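Annexin A8 (PDB 1W3W) binds phospholipids in a calcium-dependent manner and acts as an anticoagulant, indirectly inhibiting the thromboplastin-specific complex of the blood coagulation cascade. Local coordinates at residues G140-L143 with E144-I147; L102-A105 with M106-L109; N225-I228 with E229-I232; A179-D182 with A183-Y187; A60-F63 with K64-G68. All coordinates share one frame; numbering follows the deposited sequence.

Contact 1: G140-L143 with E144-I147; sequences GSSL and EEDI
The carboxylate of Asp146 is the flat group met by Ser141, whose hydroxyl approaches on the syn side of OD2, 29° out of the carboxylate plane, and donates to it, with OG and OD2 2.8 Å apart. Ser141 CB sits beside the same group, at similar distances from both oxygens. The serine torsion explains the approach: OG lies between the backbone N and the carbonyl carbon (chi1 49°), swung toward the helix that follows. OD2 has a second hydrogen-bond partner in the hydroxyl of Tyr135, on helix 125-139.

Between these two residues the chain turns into helix 143-150, and Ser142 is its N-cap. Ser142 OG accepts from Glu145 N at 3.0 Å, a fairly straight bond with an N-H...O angle of 162°. Ser142 O takes Asp146 N at 3.1 Å, and Leu143 O receives Ile147 N nearly along the C=O axis. On the buried side Leu143 CD1 touches Ile147 CD1 at 3.9 Å, the two side chains crossing obliquely. Leu143 goes on to pack against Met132 and Leu163, and Ile147 against Leu159 and Ile116, placing the start of this short helix against helices 125-139, 153-163 and 113-122 of the second annexin repeat.

The turn illustrates how a helix N-terminus is capped: one serine caps the backbone and the one before it grips a side chain of the first turn. Two hydroxyls on OD2 would stabilise the ionised carboxylate, and its negative charge so close to the helix N-terminus probably interacts favourably with the helix dipole.

Contact 2: L102-A105 with M106-L109; sequences LHDA and MKGL
His103 and Lys107 lie one turn apart near the C-terminal end of helix 96-107, an i to i+4 pair in the second annexin repeat, and their side chains cross at about a right angle. The lysine meets the imidazole with its aliphatic part, Lys107 CD coming 3.6 Å from His103 CD2, while the same ring stacks with Tyr139. Against Asp104, three residues back, Lys107 is turned differently: the two side chains run side by side and point the same way. CG of the lysine stands between the backbone N and the carbonyl carbon (chi1 83°), which leads the chain back across this turn, and a bend at chi4 brings NZ to Asp104. The resulting salt bridge, Lys107 NZ to Asp104 OD1 at 3.2 Å, comes from above the carboxylate plane, 68° out of it. Lys100 makes a second salt bridge with Asp104, at OD2, so the carboxylate is shared between two lysines.

Met106 lies on a different face of the helix, against Leu143 and Tyr135, with its CE 3.4 Å from Leu102 O. As the helix ends, His103 O accepts from both Met106 N and Lys107 N. Beyond it a water accepts from Gly108 N at 3.0 Å and gives Ala105 O a weak bond.

Contact 3: N225-I228 with E229-I232; sequences NKSI and EDSI
Ile228 and Ile232 form the close-packed side, with Ile228 CG1 4.1 Å from Ile232 CD1 and the side chains set obliquely. Ile232 CG1 also presses on Ile228 O, at 3.3 Å, beside the straight backbone bond from Ile232 N to that oxygen. Phe217 and Tyr220 of helix 210-224 close over Ile228, and Met244 and Val248 over Ile232.

At the N-terminus of helix 228-235, in the third annexin repeat, Ser227 is the N-cap: its OG accepts from Asp230 N at 3.2 Å, with an N-H...O angle of 160°. Ser227 O receives Ser231 N, while Ser231 OG bonds to Tyr220. Glu229, bent at chi2 (-87°), folds back over the cap, setting OE1 3.5 Å from both Ser227 CB and Ile228 CG2. An alanine here, lacking CG and the carboxylate, would probably leave the flank of Ser227 and the Ile228 methyl without this cover and take a negative charge away from the helix start.

The solvent side is held more lightly. Lys226 lies along Ser231, its CD 3.6 Å from OG, with NZ 6.6 Å from Asp230 OD1. Nearer the cap, a water accepts from Ser227 N and donates to Asp230 OD1 at 2.7 Å.

Contact 4: A179-D182 with A183-Y187; sequences ALQD and AQDLY
Helix 176-191, which belongs to the third annexin repeat, carries an i to i+4 side-chain bridge between Gln181 and Asp185, laid over an ordinary run of helical backbone bonds. Gln181 NE2 donates to Asp185 OD2 at 2.8 Å, with an N-H...O angle of 150°. The acceptor lies almost exactly in the amide plane, so the glutamine uses its N-H in the natural direction. The aspartate is less well aligned: its OD2 is met from above the carboxylate plane, and the two flat groups are turned 51° against each other. A fold in the glutamine makes the reach possible, since CG stands opposite the backbone N across the CA-CB bond and chi2 (55°) then curls the amide over toward the next turn. Directly beneath, Gln181 O accepts from Asp185 N, also at 2.8 Å, so the same two residues are joined through backbone and side chain.

On the inner side Leu186 CG rests 3.3 Å from Asp182 O, and the leucine continues onto Phe201 and Ile204. Asp182 directs OD1 to Arg208 and His212. Its other oxygen, OD2, stands 4.8 Å from Asp185 OD1, and a water spans these like charges, donating to each at 2.6 Å.

Contact 5: A60-F63 with K64-G68; sequences AKSF and KAQFG
Phe63 and Phe67 meet in a T-shaped (edge-to-face) pair: the edge of Phe67 is directed at a face of Phe63, with centroids 5.4 Å apart and planes inclined at 65°. The touching atom is Phe67 CD2, which sits 3.9 Å from Phe63 CD2, nearer the rim of that ring than its middle. Phe67 N is bonded to Phe63 O, so the rings lie one turn apart.

Along another flank of helix 53-67, Gln66 NE2 donates to Ser62 OG at 2.8 Å, the hydroxyl lying 11° out of the amide plane. The glutamine chain runs extended beyond CG, and its CB covers the centre of one face of the Phe67 ring at 3.6 Å. Farther out, helix 24-34 lies against both pairs: Tyr31 stacks on Phe67 and touches Phe63, and Asp24 OD1 is hydrogen-bonded to Ser62 OG. With an alanine in place of Ser62, the Gln66 amide is likely to lose its hydroxyl acceptor and Asp24 OD1 this partner.

Helix 53-67, in the first annexin repeat, ends at Phe67, and Gly68 follows with positive phi. With Gln66 NE2 donating to it, Ser62 OG probably donates its own proton to Asp24 OD1, joining helix 53-67 to helix 24-34.

Overall arrangement
All five contacts are partly buried, but unequally. Contact 1 has a single exposed residue among the seven that touch, contact 4 has four buried of eight, and contact 5 is the most exposed, with five of nine. Contacts 1 and 2 share the interior of the second repeat through Leu143 and Leu102; contacts 3 and 4 meet more lightly in the third, through Ile228 and Leu186. Contact 5, in the first repeat, stands alone, its centre about 58 Å from that of contact 4. Contacts 1 and 3 are counterparts, each a serine-capped helix start with an aliphatic pair turned inward. Contacts 2, 4 and 5 lie along helices, with a salt bridge, an amide-carboxylate bridge and an aromatic pair respectively.

Contact 1: G140-L143 with E144-I147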
loop_
_atom_site.group_PDB
_atom_site.type_symbol
_atom_site.label_atom_id
_atom_site.label_comp_id
_atom_site.label_asym_id
_atom_site.label_seq_id
_atom_site.Cartn_x
_atom_site.Cartn_y
_atom_site.Cartn_z
ATOM N N GLY A 140 11.535 7.412 16.074
ATOM C CA GLY A 140 12.883 7.595 16.598
ATOM C C GLY A 140 13.921 6.554 16.216
ATOM O O GLY A 140 14.976 6.481 16.848
ATOM N N SER A 141 13.627 5.736 15.209
ATOM C CA SER A 141 14.616 4.818 14.639
ATOM C C SER A 141 14.526 4.841 13.120
ATOM O O SER A 141 13.522 5.265 12.543
ATOM C CB SER A 141 14.415 3.388 15.139
ATOM O OG SER A 141 13.060 2.988 15.025
ATOM N N SER A 142 15.588 4.386 12.478
ATOM C CA SER A 142 15.637 4.361 11.031
ATOM C C SER A 142 14.832 3.155 10.532
ATOM O O SER A 142 14.918 2.069 11.105
ATOM C CB SER A 142 17.089 4.307 10.558
ATOM O OG SER A 142 17.260 3.361 9.531
ATOM N N LEU A 143 14.058 3.352 9.466
ATOM C CA LEU A 143 13.242 2.276 8.901
ATOM C C LEU A 143 14.142 1.151 8.405
ATOM O O LEU A 143 13.891 -0.019 8.654
ATOM C CB LEU A 143 12.351 2.802 7.762
ATOM C CG LEU A 143 11.511 1.765 7.007
ATOM C CD1 LEU A 143 10.653 0.969 7.968
ATOM C CD2 LEU A 143 10.657 2.416 5.923
ATOM N N GLU A 144 15.217 1.520 7.723
ATOM C CA GLU A 144 16.158 0.550 7.188
ATOM C C GLU A 144 16.804 -0.306 8.302
ATOM O O GLU A 144 16.974 -1.512 8.149
ATOM C CB GLU A 144 17.203 1.292 6.346
ATOM C CG GLU A 144 18.611 0.736 6.401
ATOM C CD GLU A 144 19.433 1.176 5.212
ATOM O OE1 GLU A 144 20.282 0.378 4.775
ATOM O OE2 GLU A 144 19.215 2.299 4.706
ATOM N N GLU A 145 17.134 0.320 9.429
ATOM C CA GLU A 145 17.728 -0.396 10.567
ATOM C C GLU A 145 16.752 -1.350 11.239
ATOM O O GLU A 145 17.142 -2.430 11.659
ATOM C CB GLU A 145 18.258 0.591 11.611
ATOM C CG GLU A 145 19.669 1.067 11.308
ATOM C CD GLU A 145 20.227 1.982 12.381
ATOM O OE1 GLU A 145 19.891 1.794 13.575
ATOM O OE2 GLU A 145 21.006 2.889 12.022
ATOM N N ASP A 146 15.486 -0.950 11.343
ATOM C CA ASP A 146 14.449 -1.807 11.919
ATOM C C ASP A 146 14.190 -3.015 11.034
ATOM O O ASP A 146 14.056 -4.126 11.540
ATOM C CB ASP A 146 13.150 -1.037 12.157
ATOM C CG ASP A 146 13.202 -0.169 13.403
ATOM O OD1 ASP A 146 14.195 -0.252 14.158
ATOM O OD2 ASP A 146 12.303 0.629 13.717
ATOM N N ILE A 147 14.145 -2.803 9.717
ATOM C CA ILE A 147 13.956 -3.908 8.783
ATOM C C ILE A 147 15.147 -4.880 8.853
ATOM O O ILE A 147 14.950 -6.092 8.886
ATOM C CB ILE A 147 13.698 -3.396 7.335
ATOM C CG1 ILE A 147 12.253 -2.907 7.216
ATOM C CG2 ILE A 147 13.987 -4.503 6.290
ATOM C CD1 ILE A 147 11.981 -2.079 5.998
#

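Contact 2: L102-A105 with M106-L109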
loop_
_atom_site.group_PDB
_atom_site.type_symbol
_atom_site.label_atom_id
_atom_site.label_comp_id
_atom_site.label_asym_id
_atom_site.label_seq_id
_atom_site.Cartn_x
_atom_site.Cartn_y
_atom_site.Cartn_z
ATOM N N LEU A 102 3.964 0.414 8.686
ATOM C CA LEU A 102 5.224 -0.331 8.716
ATOM C C LEU A 102 5.670 -0.598 10.170
ATOM O O LEU A 102 6.112 -1.698 10.507
ATOM C CB LEU A 102 6.320 0.430 7.961
ATOM C CG LEU A 102 6.173 0.486 6.436
ATOM C CD1 LEU A 102 7.079 1.554 5.839
ATOM C CD2 LEU A 102 6.460 -0.869 5.798
ATOM N N HIS A 103 5.533 0.416 11.017
ATOM C CA HIS A 103 5.840 0.283 12.452
ATOM C C HIS A 103 4.972 -0.789 13.090
ATOM O O HIS A 103 5.487 -1.656 13.798
ATOM C CB HIS A 103 5.618 1.610 13.170
ATOM C CG HIS A 103 6.042 1.615 14.613
ATOM N ND1 HIS A 103 7.348 1.825 15.008
ATOM C CD2 HIS A 103 5.324 1.476 15.753
ATOM C CE1 HIS A 103 7.415 1.815 16.329
ATOM N NE2 HIS A 103 6.201 1.602 16.805
ATOM N N ASP A 104 3.663 -0.725 12.837
ATOM C CA ASP A 104 2.730 -1.710 13.352
ATOM C C ASP A 104 3.073 -3.116 12.870
ATOM O O ASP A 104 2.879 -4.080 13.602
ATOM C CB ASP A 104 1.290 -1.408 12.940
ATOM C CG ASP A 104 0.691 -0.227 13.667
ATOM O OD1 ASP A 104 1.331 0.342 14.587
ATOM O OD2 ASP A 104 -0.422 0.225 13.336
ATOM N N ALA A 105 3.573 -3.236 11.642
ATOM C CA ALA A 105 3.920 -4.540 11.089
ATOM C C ALA A 105 5.058 -5.209 11.851
ATOM O O ALA A 105 5.152 -6.432 11.846
ATOM C CB ALA A 105 4.287 -4.430 9.620
ATOM N N MET A 106 5.931 -4.408 12.469
ATOM C CA MET A 106 7.107 -4.911 13.170
ATOM C C MET A 106 7.046 -4.852 14.709
ATOM O O MET A 106 7.775 -5.586 15.349
ATOM C CB MET A 106 8.349 -4.162 12.704
ATOM C CG MET A 106 8.791 -4.534 11.307
ATOM S SD MET A 106 10.226 -3.637 10.796
ATOM C CE MET A 106 9.492 -2.077 10.382
ATOM N N LYS A 107 6.173 -4.036 15.297
ATOM C CA LYS A 107 6.200 -3.795 16.755
ATOM C C LYS A 107 5.488 -4.863 17.593
ATOM O O LYS A 107 5.616 -4.894 18.820
ATOM C CB LYS A 107 5.564 -2.444 17.083
ATOM C CG LYS A 107 4.025 -2.480 17.183
ATOM C CD LYS A 107 3.460 -1.077 17.418
ATOM C CE LYS A 107 2.142 -1.095 18.204
ATOM N NZ LYS A 107 0.946 -1.231 17.316
ATOM N N GLY A 108 4.697 -5.697 16.934
ATOM C CA GLY A 108 3.879 -6.665 17.623
ATOM C C GLY A 108 4.549 -8.014 17.724
ATOM O O GLY A 108 5.762 -8.150 17.612
ATOM N N LEU A 109 3.712 -9.016 17.917
ATOM C CA LEU A 109 4.114 -10.392 17.989
ATOM C C LEU A 109 4.072 -10.944 16.563
ATOM O O LEU A 109 3.008 -11.001 15.944
ATOM C CB LEU A 109 3.133 -11.132 18.908
ATOM C CG LEU A 109 3.565 -12.443 19.550
ATOM C CD1 LEU A 109 4.775 -12.251 20.443
ATOM C CD2 LEU A 109 2.405 -13.006 20.347
HETATM O O HOH W 1 4.065 -7.136 14.424
#

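Contact 3: N225-I228 with E229-I232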
loop_
_atom_site.group_PDB
_atom_site.type_symbol
_atom_site.label_atom_id
_atom_site.label_comp_id
_atom_site.label_asym_id
_atom_site.label_seq_id
_atom_site.Cartn_x
_atom_site.Cartn_y
_atom_site.Cartn_z
ATOM N N ASN A 225 12.025 -19.062 -22.954
ATOM C CA ASN A 225 10.726 -19.661 -23.295
ATOM C C ASN A 225 9.899 -19.962 -22.061
ATOM O O ASN A 225 9.297 -21.030 -21.917
ATOM C CB ASN A 225 10.917 -20.908 -24.160
ATOM C CG ASN A 225 11.594 -20.579 -25.464
ATOM O OD1 ASN A 225 11.092 -19.773 -26.245
ATOM N ND2 ASN A 225 12.759 -21.159 -25.685
ATOM N N LYS A 226 9.904 -18.988 -21.165
ATOM C CA LYS A 226 9.199 -19.038 -19.908
ATOM C C LYS A 226 8.990 -17.582 -19.458
ATOM O O LYS A 226 9.892 -16.752 -19.598
ATOM C CB LYS A 226 10.046 -19.812 -18.896
ATOM C CG LYS A 226 9.280 -20.392 -17.736
ATOM C CD LYS A 226 10.146 -21.368 -16.926
ATOM C CE LYS A 226 9.285 -22.427 -16.230
ATOM N NZ LYS A 226 9.790 -22.759 -14.866
ATOM N N SER A 227 7.810 -17.263 -18.938
ATOM C CA SER A 227 7.563 -15.941 -18.387
ATOM C C SER A 227 8.400 -15.758 -17.117
ATOM O O SER A 227 8.721 -16.725 -16.428
ATOM C CB SER A 227 6.076 -15.760 -18.088
ATOM O OG SER A 227 5.672 -16.602 -17.021
ATOM N N ILE A 228 8.723 -14.520 -16.786
ATOM C CA ILE A 228 9.478 -14.242 -15.560
ATOM C C ILE A 228 8.692 -14.651 -14.302
ATOM O O ILE A 228 9.269 -15.143 -13.349
ATOM C CB ILE A 228 9.947 -12.748 -15.512
ATOM C CG1 ILE A 228 11.026 -12.542 -14.451
ATOM C CG2 ILE A 228 8.812 -11.804 -15.247
ATOM C CD1 ILE A 228 12.319 -13.196 -14.786
ATOM N N GLU A 229 7.372 -14.477 -14.325
ATOM C CA GLU A 229 6.533 -14.893 -13.205
ATOM C C GLU A 229 6.597 -16.417 -12.928
ATOM O O GLU A 229 6.783 -16.835 -11.777
ATOM C CB GLU A 229 5.073 -14.390 -13.344
ATOM C CG GLU A 229 4.504 -14.228 -14.744
ATOM C CD GLU A 229 4.794 -12.874 -15.397
ATOM O OE1 GLU A 229 5.669 -12.839 -16.291
ATOM O OE2 GLU A 229 4.144 -11.850 -15.049
ATOM N N ASP A 230 6.483 -17.226 -13.975
ATOM C CA ASP A 230 6.560 -18.679 -13.847
ATOM C C ASP A 230 7.950 -19.127 -13.393
ATOM O O ASP A 230 8.062 -20.076 -12.643
ATOM C CB ASP A 230 6.167 -19.376 -15.150
ATOM C CG ASP A 230 4.673 -19.358 -15.386
ATOM O OD1 ASP A 230 4.234 -19.680 -16.506
ATOM O OD2 ASP A 230 3.858 -19.027 -14.501
ATOM N N SER A 231 8.993 -18.419 -13.815
ATOM C CA SER A 231 10.348 -18.718 -13.365
ATOM C C SER A 231 10.485 -18.447 -11.888
ATOM O O SER A 231 10.958 -19.290 -11.160
ATOM C CB SER A 231 11.380 -17.926 -14.143
ATOM O OG SER A 231 11.398 -18.357 -15.492
ATOM N N ILE A 232 10.035 -17.285 -11.438
ATOM C CA ILE A 232 10.018 -16.968 -10.007
ATOM C C ILE A 232 9.204 -17.996 -9.207
ATOM O O ILE A 232 9.631 -18.425 -8.138
ATOM C CB ILE A 232 9.483 -15.524 -9.774
ATOM C CG1 ILE A 232 10.490 -14.504 -10.314
ATOM C CG2 ILE A 232 9.234 -15.267 -8.291
ATOM C CD1 ILE A 232 9.926 -13.148 -10.549
HETATM O O HOH W 2 5.652 -19.573 -18.783
#

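Contact 4: A179-D182 with A183-Y187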
loop_
_atom_site.group_PDB
_atom_site.type_symbol
_atom_site.label_atom_id
_atom_site.label_comp_id
_atom_site.label_asym_id
_atom_site.label_seq_id
_atom_site.Cartn_x
_atom_site.Cartn_y
_atom_site.Cartn_z
ATOM N N ALA A 179 20.106 -4.645 -21.111
ATOM C CA ALA A 179 18.837 -5.349 -20.950
ATOM C C ALA A 179 18.999 -6.813 -21.326
ATOM O O ALA A 179 18.508 -7.694 -20.624
ATOM C CB ALA A 179 17.745 -4.695 -21.813
ATOM N N LEU A 180 19.705 -7.073 -22.421
ATOM C CA LEU A 180 19.980 -8.435 -22.859
ATOM C C LEU A 180 20.867 -9.185 -21.874
ATOM O O LEU A 180 20.610 -10.354 -21.571
ATOM C CB LEU A 180 20.612 -8.453 -24.262
ATOM C CG LEU A 180 20.789 -9.842 -24.884
ATOM C CD1 LEU A 180 19.437 -10.532 -25.087
ATOM C CD2 LEU A 180 21.551 -9.784 -26.199
ATOM N N GLN A 181 21.901 -8.511 -21.366
ATOM C CA GLN A 181 22.767 -9.101 -20.355
ATOM C C GLN A 181 22.005 -9.416 -19.058
ATOM O O GLN A 181 22.206 -10.464 -18.461
ATOM C CB GLN A 181 23.968 -8.206 -20.045
ATOM C CG GLN A 181 25.056 -8.934 -19.239
ATOM C CD GLN A 181 25.538 -10.244 -19.922
ATOM O OE1 GLN A 181 25.978 -10.216 -21.076
ATOM N NE2 GLN A 181 25.449 -11.379 -19.205
ATOM N N ASP A 182 21.151 -8.503 -18.625
ATOM C CA ASP A 182 20.311 -8.746 -17.462
ATOM C C ASP A 182 19.419 -9.970 -17.676
ATOM O O ASP A 182 19.309 -10.795 -16.783
ATOM C CB ASP A 182 19.456 -7.524 -17.137
ATOM C CG ASP A 182 20.232 -6.443 -16.430
ATOM O OD1 ASP A 182 19.662 -5.338 -16.280
ATOM O OD2 ASP A 182 21.404 -6.603 -15.998
ATOM N N ALA A 183 18.812 -10.101 -18.849
ATOM C CA ALA A 183 17.946 -11.239 -19.138
ATOM C C ALA A 183 18.748 -12.548 -19.201
ATOM O O ALA A 183 18.312 -13.585 -18.702
ATOM C CB ALA A 183 17.211 -11.018 -20.416
ATOM N N GLN A 184 19.926 -12.486 -19.803
ATOM C CA GLN A 184 20.837 -13.616 -19.833
ATOM C C GLN A 184 21.246 -14.023 -18.416
ATOM O O GLN A 184 21.284 -15.200 -18.111
ATOM C CB GLN A 184 22.081 -13.271 -20.670
ATOM C CG GLN A 184 22.967 -14.467 -21.007
ATOM C CD GLN A 184 22.260 -15.477 -21.910
ATOM O OE1 GLN A 184 22.094 -16.647 -21.543
ATOM N NE2 GLN A 184 21.844 -15.022 -23.094
ATOM N N ASP A 185 21.522 -13.051 -17.551
ATOM C CA ASP A 185 21.922 -13.343 -16.169
ATOM C C ASP A 185 20.791 -13.950 -15.350
ATOM O O ASP A 185 21.044 -14.789 -14.495
ATOM C CB ASP A 185 22.400 -12.083 -15.448
ATOM C CG ASP A 185 23.748 -11.600 -15.934
ATOM O OD1 ASP A 185 24.125 -10.476 -15.547
ATOM O OD2 ASP A 185 24.470 -12.249 -16.725
ATOM N N LEU A 186 19.554 -13.514 -15.592
ATOM C CA LEU A 186 18.395 -14.057 -14.881
ATOM C C LEU A 186 18.150 -15.499 -15.280
ATOM O O LEU A 186 17.816 -16.337 -14.458
ATOM C CB LEU A 186 17.128 -13.239 -15.171
ATOM C CG LEU A 186 17.094 -11.845 -14.556
ATOM C CD1 LEU A 186 15.822 -11.149 -14.963
ATOM C CD2 LEU A 186 17.240 -11.894 -13.034
ATOM N N TYR A 187 18.323 -15.775 -16.556
ATOM C CA TYR A 187 18.182 -17.114 -17.077
ATOM C C TYR A 187 19.253 -18.041 -16.484
ATOM O O TYR A 187 18.932 -19.114 -15.981
ATOM C CB TYR A 187 18.303 -17.038 -18.582
ATOM C CG TYR A 187 18.165 -18.333 -19.315
ATOM C CD1 TYR A 187 17.041 -19.142 -19.154
ATOM C CD2 TYR A 187 19.146 -18.742 -20.207
ATOM C CE1 TYR A 187 16.913 -20.338 -19.859
ATOM C CE2 TYR A 187 19.024 -19.923 -20.910
ATOM C CZ TYR A 187 17.906 -20.717 -20.737
ATOM O OH TYR A 187 17.815 -21.891 -21.457
HETATM O O HOH W 3 23.559 -7.951 -15.765
#

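Contact 5: A60-F63 with K64-G68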
loop_
_atom_site.group_PDB
_atom_site.type_symbol
_atom_site.label_atom_id
_atom_site.label_comp_id
_atom_site.label_asym_id
_atom_site.label_seq_id
_atom_site.Cartn_x
_atom_site.Cartn_y
_atom_site.Cartn_z
ATOM N N ALA A 60 -9.087 18.842 11.766
ATOM C CA ALA A 60 -8.429 18.446 13.016
ATOM C C ALA A 60 -7.894 19.659 13.765
ATOM O O ALA A 60 -8.069 19.772 14.991
ATOM C CB ALA A 60 -7.307 17.438 12.746
ATOM N N LYS A 61 -7.276 20.589 13.037
ATOM C CA LYS A 61 -6.727 21.803 13.655
ATOM C C LYS A 61 -7.821 22.695 14.237
ATOM O O LYS A 61 -7.694 23.209 15.353
ATOM C CB LYS A 61 -5.896 22.592 12.645
ATOM C CG LYS A 61 -5.109 23.734 13.279
ATOM C CD LYS A 61 -3.994 24.247 12.359
ATOM C CE LYS A 61 -3.844 25.774 12.404
ATOM N NZ LYS A 61 -2.427 26.201 12.644
ATOM N N SER A 62 -8.896 22.873 13.481
ATOM C CA SER A 62 -10.042 23.643 13.936
ATOM C C SER A 62 -10.703 23.000 15.150
ATOM O O SER A 62 -11.124 23.698 16.056
ATOM C CB SER A 62 -11.078 23.812 12.812
ATOM O OG SER A 62 -12.272 24.398 13.299
ATOM N N PHE A 63 -10.780 21.675 15.157
ATOM C CA PHE A 63 -11.388 20.927 16.246
ATOM C C PHE A 63 -10.607 21.148 17.545
ATOM O O PHE A 63 -11.212 21.324 18.593
ATOM C CB PHE A 63 -11.438 19.442 15.890
ATOM C CG PHE A 63 -12.186 18.590 16.878
ATOM C CD1 PHE A 63 -11.540 18.054 17.996
ATOM C CD2 PHE A 63 -13.524 18.280 16.669
ATOM C CE1 PHE A 63 -12.232 17.245 18.898
ATOM C CE2 PHE A 63 -14.217 17.468 17.564
ATOM C CZ PHE A 63 -13.572 16.953 18.680
ATOM N N LYS A 64 -9.279 21.150 17.469
ATOM C CA LYS A 64 -8.446 21.318 18.654
ATOM C C LYS A 64 -8.476 22.762 19.176
ATOM O O LYS A 64 -8.479 22.991 20.394
ATOM C CB LYS A 64 -7.008 20.895 18.374
ATOM C CG LYS A 64 -6.180 20.649 19.655
ATOM C CD LYS A 64 -4.717 20.319 19.340
ATOM C CE LYS A 64 -4.572 19.057 18.472
ATOM N NZ LYS A 64 -3.241 18.375 18.602
ATOM N N ALA A 65 -8.490 23.725 18.262
ATOM C CA ALA A 65 -8.569 25.128 18.635
ATOM C C ALA A 65 -9.895 25.458 19.326
ATOM O O ALA A 65 -9.908 26.182 20.329
ATOM C CB ALA A 65 -8.377 26.018 17.403
ATOM N N GLN A 66 -10.996 24.913 18.802
ATOM C CA GLN A 66 -12.349 25.207 19.305
ATOM C C GLN A 66 -12.727 24.425 20.568
ATOM O O GLN A 66 -13.403 24.954 21.440
ATOM C CB GLN A 66 -13.406 24.886 18.245
ATOM C CG GLN A 66 -13.443 25.805 17.029
ATOM C CD GLN A 66 -14.665 25.524 16.167
ATOM O OE1 GLN A 66 -15.777 25.839 16.568
ATOM N NE2 GLN A 66 -14.465 24.890 15.007
ATOM N N PHE A 67 -12.304 23.169 20.652
ATOM C CA PHE A 67 -12.825 22.245 21.662
ATOM C C PHE A 67 -11.751 21.674 22.586
ATOM O O PHE A 67 -12.068 20.962 23.519
ATOM C CB PHE A 67 -13.633 21.128 20.980
ATOM C CG PHE A 67 -14.702 21.658 20.049
ATOM C CD1 PHE A 67 -15.716 22.473 20.543
ATOM C CD2 PHE A 67 -14.664 21.386 18.681
ATOM C CE1 PHE A 67 -16.683 22.990 19.706
ATOM C CE2 PHE A 67 -15.624 21.904 17.832
ATOM C CZ PHE A 67 -16.637 22.708 18.341
ATOM N N GLY A 68 -10.491 21.987 22.319
ATOM C CA GLY A 68 -9.397 21.687 23.228
ATOM C C GLY A 68 -8.902 20.259 23.300
ATOM O O GLY A 68 -8.065 19.954 24.147
#